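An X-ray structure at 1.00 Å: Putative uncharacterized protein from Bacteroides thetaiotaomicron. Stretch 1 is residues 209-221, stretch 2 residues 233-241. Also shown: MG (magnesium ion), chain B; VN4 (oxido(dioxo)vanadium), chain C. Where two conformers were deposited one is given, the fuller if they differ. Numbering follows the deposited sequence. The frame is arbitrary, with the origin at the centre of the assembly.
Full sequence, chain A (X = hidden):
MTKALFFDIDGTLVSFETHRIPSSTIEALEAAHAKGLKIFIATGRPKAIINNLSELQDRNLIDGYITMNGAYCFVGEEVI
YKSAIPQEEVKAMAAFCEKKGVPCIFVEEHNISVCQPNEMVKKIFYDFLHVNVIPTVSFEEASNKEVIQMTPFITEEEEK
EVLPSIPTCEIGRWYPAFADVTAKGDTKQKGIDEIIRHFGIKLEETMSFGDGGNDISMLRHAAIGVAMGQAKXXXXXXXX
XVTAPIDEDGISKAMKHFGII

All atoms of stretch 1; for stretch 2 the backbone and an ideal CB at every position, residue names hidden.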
# COMPACT_ATOMS: atom_id res chain seq x y z
N PHE A 209 6.18 9.16 -1.81
CA PHE A 209 5.91 9.05 -3.22
C PHE A 209 4.69 8.18 -3.43
O PHE A 209 4.67 7.05 -2.93
CB PHE A 209 7.09 8.43 -3.97
CG PHE A 209 8.42 9.14 -3.82
CD1 PHE A 209 9.17 9.01 -2.67
CD2 PHE A 209 8.93 9.91 -4.85
CE1 PHE A 209 10.40 9.61 -2.55
CE2 PHE A 209 10.16 10.54 -4.72
CZ PHE A 209 10.91 10.39 -3.57
N GLY A 210 3.72 8.66 -4.21
CA GLY A 210 2.52 7.84 -4.44
C GLY A 210 1.75 8.29 -5.63
O GLY A 210 1.96 9.35 -6.23
N ASP A 211 0.79 7.42 -6.01
CA ASP A 211 -0.05 7.64 -7.15
C ASP A 211 -1.53 7.49 -6.84
O ASP A 211 -2.30 7.72 -7.79
CB ASP A 211 0.23 6.64 -8.32
CG ASP A 211 -0.28 5.26 -7.99
OD1 ASP A 211 -0.02 4.82 -6.85
OD2 ASP A 211 -0.96 4.64 -8.85
N GLY A 212 -1.93 7.11 -5.65
CA GLY A 212 -3.32 6.65 -5.41
C GLY A 212 -3.95 7.28 -4.21
O GLY A 212 -3.29 7.91 -3.37
N GLY A 213 -5.28 7.09 -4.11
CA GLY A 213 -6.00 7.64 -2.99
C GLY A 213 -5.49 7.16 -1.63
O GLY A 213 -5.52 7.97 -0.69
N ASN A 214 -5.00 5.94 -1.53
CA ASN A 214 -4.49 5.44 -0.27
C ASN A 214 -3.10 5.99 0.09
O ASN A 214 -2.57 5.63 1.13
CB ASN A 214 -4.48 3.91 -0.19
CG ASN A 214 -3.45 3.22 -1.08
OD1 ASN A 214 -3.13 3.80 -2.13
ND2 ASN A 214 -3.00 2.01 -0.75
N ASP A 215 -2.56 6.88 -0.78
CA ASP A 215 -1.34 7.57 -0.52
C ASP A 215 -1.57 8.98 -0.00
O ASP A 215 -0.61 9.63 0.41
CB ASP A 215 -0.48 7.66 -1.80
CG ASP A 215 -0.13 6.30 -2.34
OD1 ASP A 215 0.27 5.44 -1.46
OD2 ASP A 215 -0.19 6.09 -3.56
N ILE A 216 -2.79 9.48 -0.08
CA ILE A 216 -3.02 10.89 0.25
C ILE A 216 -2.57 11.21 1.66
O ILE A 216 -1.94 12.25 1.88
CB ILE A 216 -4.51 11.25 -0.03
CG1 ILE A 216 -4.72 11.36 -1.53
CG2 ILE A 216 -4.94 12.49 0.71
CD1 ILE A 216 -6.19 11.51 -1.96
N SER A 217 -2.89 10.34 2.64
CA SER A 217 -2.50 10.71 4.01
C SER A 217 -0.99 10.77 4.12
O SER A 217 -0.47 11.68 4.82
CB SER A 217 -3.12 9.83 5.05
OG SER A 217 -2.69 8.50 4.96
N MET A 218 -0.23 9.89 3.50
CA MET A 218 1.24 9.99 3.60
C MET A 218 1.82 11.11 2.75
O MET A 218 2.91 11.61 3.11
CB MET A 218 1.96 8.66 3.33
CG MET A 218 2.02 8.17 1.91
SD MET A 218 3.25 6.86 1.80
CE MET A 218 3.20 6.52 0.03
N LEU A 219 1.18 11.50 1.66
CA LEU A 219 1.61 12.64 0.85
C LEU A 219 1.48 13.93 1.68
O LEU A 219 2.33 14.81 1.58
CB LEU A 219 0.82 12.73 -0.44
CG LEU A 219 1.16 11.64 -1.45
CD1 LEU A 219 0.18 11.57 -2.61
CD2 LEU A 219 2.55 11.80 -2.01
N ARG A 220 0.40 14.04 2.45
CA ARG A 220 0.18 15.20 3.29
C ARG A 220 1.09 15.17 4.52
O ARG A 220 1.54 16.20 4.99
CB ARG A 220 -1.31 15.30 3.67
CG ARG A 220 -2.20 15.69 2.51
CD ARG A 220 -3.60 16.13 2.92
NE ARG A 220 -4.42 16.45 1.75
CZ ARG A 220 -4.42 17.52 0.98
NH1 ARG A 220 -3.54 18.50 1.28
NH2 ARG A 220 -5.24 17.65 -0.06
N HIS A 221 1.33 13.98 5.09
CA HIS A 221 2.02 13.85 6.36
C HIS A 221 3.51 13.95 6.26
O HIS A 221 4.17 14.56 7.15
CB HIS A 221 1.62 12.52 6.99
CG HIS A 221 2.12 12.30 8.40
ND1 HIS A 221 1.76 13.14 9.42
CD2 HIS A 221 2.88 11.26 8.90
CE1 HIS A 221 2.34 12.63 10.53
NE2 HIS A 221 2.97 11.53 10.24
N UNK A 233 -6.36 13.99 -9.84
CA UNK A 233 -6.16 15.35 -9.36
C UNK A 233 -6.17 15.44 -7.84
O UNK A 233 -5.37 16.26 -7.31
CB UNK A 233 -7.24 16.27 -9.94
N UNK A 234 -6.96 14.67 -7.13
CA UNK A 234 -6.99 14.78 -5.67
C UNK A 234 -5.67 14.29 -5.07
O UNK A 234 -5.23 14.78 -4.04
CB UNK A 234 -8.16 13.98 -5.10
N UNK A 235 -5.05 13.30 -5.68
CA UNK A 235 -3.75 12.79 -5.21
C UNK A 235 -2.70 13.87 -5.48
O UNK A 235 -1.87 14.19 -4.61
CB UNK A 235 -3.38 11.48 -5.90
N UNK A 236 -2.70 14.47 -6.68
CA UNK A 236 -1.76 15.54 -7.00
C UNK A 236 -1.93 16.70 -6.03
O UNK A 236 -0.95 17.31 -5.61
CB UNK A 236 -1.95 16.02 -8.44
N UNK A 237 -3.16 17.04 -5.66
CA UNK A 237 -3.41 18.14 -4.80
C UNK A 237 -2.90 17.90 -3.39
O UNK A 237 -2.57 18.88 -2.70
CB UNK A 237 -4.91 18.45 -4.78
N UNK A 238 -2.84 16.66 -2.94
CA UNK A 238 -2.31 16.30 -1.63
C UNK A 238 -0.78 16.37 -1.58
O UNK A 238 -0.18 16.40 -0.48
CB UNK A 238 -2.78 14.89 -1.25
N UNK A 239 -0.15 16.29 -2.71
CA UNK A 239 1.31 16.36 -2.80
C UNK A 239 1.80 17.80 -2.83
O UNK A 239 1.13 18.75 -3.14
CB UNK A 239 1.80 15.62 -4.04
N UNK A 240 3.10 17.94 -2.49
CA UNK A 240 3.82 19.20 -2.65
C UNK A 240 4.40 19.36 -4.04
O UNK A 240 4.63 20.50 -4.46
CB UNK A 240 4.94 19.30 -1.61
N UNK A 241 4.64 18.28 -4.74
CA UNK A 241 5.33 18.26 -6.00
C UNK A 241 4.72 17.17 -6.88
O UNK A 241 4.56 16.06 -6.35
CB UNK A 241 6.83 18.04 -5.80
MG MG B . -0.25 2.96 -5.98
V VN4 C . 0.34 0.56 -3.44
O1 VN4 C . 1.70 -0.40 -3.49
O2 VN4 C . -0.36 1.20 -4.93
O3 VN4 C . -0.91 0.53 -2.09

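Position 233 opens a helix that runs at 22° to helix 216-221. Its CB has nothing of stretch 1 within 5.5 Å, so stretch 1 sets no limit; a polar or charged residue would do. It is Glu233, extended and free of stretch 1.

At position 234 CA-to-CB points sideways, and the ideal CB lies 4.5 Å from Ile216 CD1. An apolar chain could cover that methyl; a short polar one could pass beside it. The residue is Asp234. Its chi1 is p, and OD2 comes 3.5 Å from Ile216 CD1, a packing contact without a hydrogen bond. Its backbone O accepts from water 3, which also accepts a weak hydrogen bond from Arg220 NH2.

Position 235 points toward stretch 1. Its ideal CB is 4.3 Å from Asp211 O, 4.4 Å from Gly212 O and 4.6 Å from Ile216 CG1. The space is shallow, with loop backbone on one hand and apolar chains on the other. A small or branched apolar residue suits: Val, Ile, perhaps Ala. It is Val235, chi1 t. CG1 meets Leu219 CD1 at 3.7 Å and Asp211 C at 3.8 Å. CG2 lies 3.5 Å from Gly212 C and 4.2 Å from Ile216 CD1. Val235 thus packs against both the metal-site loop and the helix after it.

Position 236 points away. A long polar chain is easily placed, and Lys236 extends clear of stretch 1.

Position 237 points sideways, its ideal CB 4.8 Å from Arg220 NH2. A small residue would fit, as might an acidic one. Ala237 makes only a marginal contact: its O is 4.0 Å from Arg220 NH2.

Position 238 points toward stretch 1 at close range. The ideal CB is 3.8 Å from both Ile216 CG2 and Arg220 NE, and 4.3 Å from Leu219 CB. Such crowding favours Ala, with Gly or Ser possible. It is Ala238. CB packs on Ile216 CG2 at 3.8 Å and Leu219 CB at 4.2 Å, while CA lies over one face of the Arg220 guanidinium, 3.6 Å from CZ.

At position 239 psi of 160° takes the chain out of the helix. The CB points sideways, 4.4 Å from Leu219 CD2, so a small or apolar residue suits. Ala239 adds a methyl, CB to Leu219 CD2 4.3 Å.

Position 240 has no stretch 1 atom near its CB. Many residues would serve; Asp240 brings OD2 to 4.3 Å from Leu219 O.

Position 241 is extended and out of reach, leaving the choice open. It is Tyr241.

Stretch 2, residues 233-241: EDVKAAADY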
# COMPACT_ATOMS: atom_id res chain seq x y z
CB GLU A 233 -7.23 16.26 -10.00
CG GLU A 233 -6.90 17.71 -9.88
CD GLU A 233 -7.86 18.58 -10.67
OE1 GLU A 233 -7.39 19.69 -11.07
OE2 GLU A 233 -9.02 18.25 -10.94
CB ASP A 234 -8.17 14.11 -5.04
CG ASP A 234 -8.27 12.62 -5.20
OD1 ASP A 234 -7.82 12.03 -6.19
OD2 ASP A 234 -8.83 11.99 -4.26
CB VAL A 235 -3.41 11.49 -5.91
CG1 VAL A 235 -2.00 11.03 -5.51
CG2 VAL A 235 -4.43 10.42 -5.61
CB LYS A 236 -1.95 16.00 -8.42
CG LYS A 236 -1.54 14.95 -9.44
CD LYS A 236 -1.65 15.43 -10.87
CE LYS A 236 -1.16 14.49 -11.87
NZ LYS A 236 -1.27 15.02 -13.28
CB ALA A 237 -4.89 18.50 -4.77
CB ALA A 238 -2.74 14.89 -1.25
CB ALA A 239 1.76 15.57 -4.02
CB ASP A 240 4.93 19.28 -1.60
CG ASP A 240 4.42 19.11 -0.22
OD1 ASP A 240 3.56 19.95 0.18
OD2 ASP A 240 4.74 18.13 0.46
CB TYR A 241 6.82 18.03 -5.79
CG TYR A 241 7.69 18.04 -7.00
CD1 TYR A 241 8.13 19.24 -7.54
CD2 TYR A 241 8.07 16.89 -7.62
CE1 TYR A 241 8.92 19.21 -8.64
CE2 TYR A 241 8.91 16.83 -8.74
CZ TYR A 241 9.31 18.03 -9.25
OH TYR A 241 10.14 18.04 -10.36
O HOH W 1 -1.90 2.64 -7.20
O HOH W 2 -1.31 3.92 -4.45
O HOH W 3 -6.63 16.40 -2.34
O HOH W 4 -0.55 -1.36 -3.69
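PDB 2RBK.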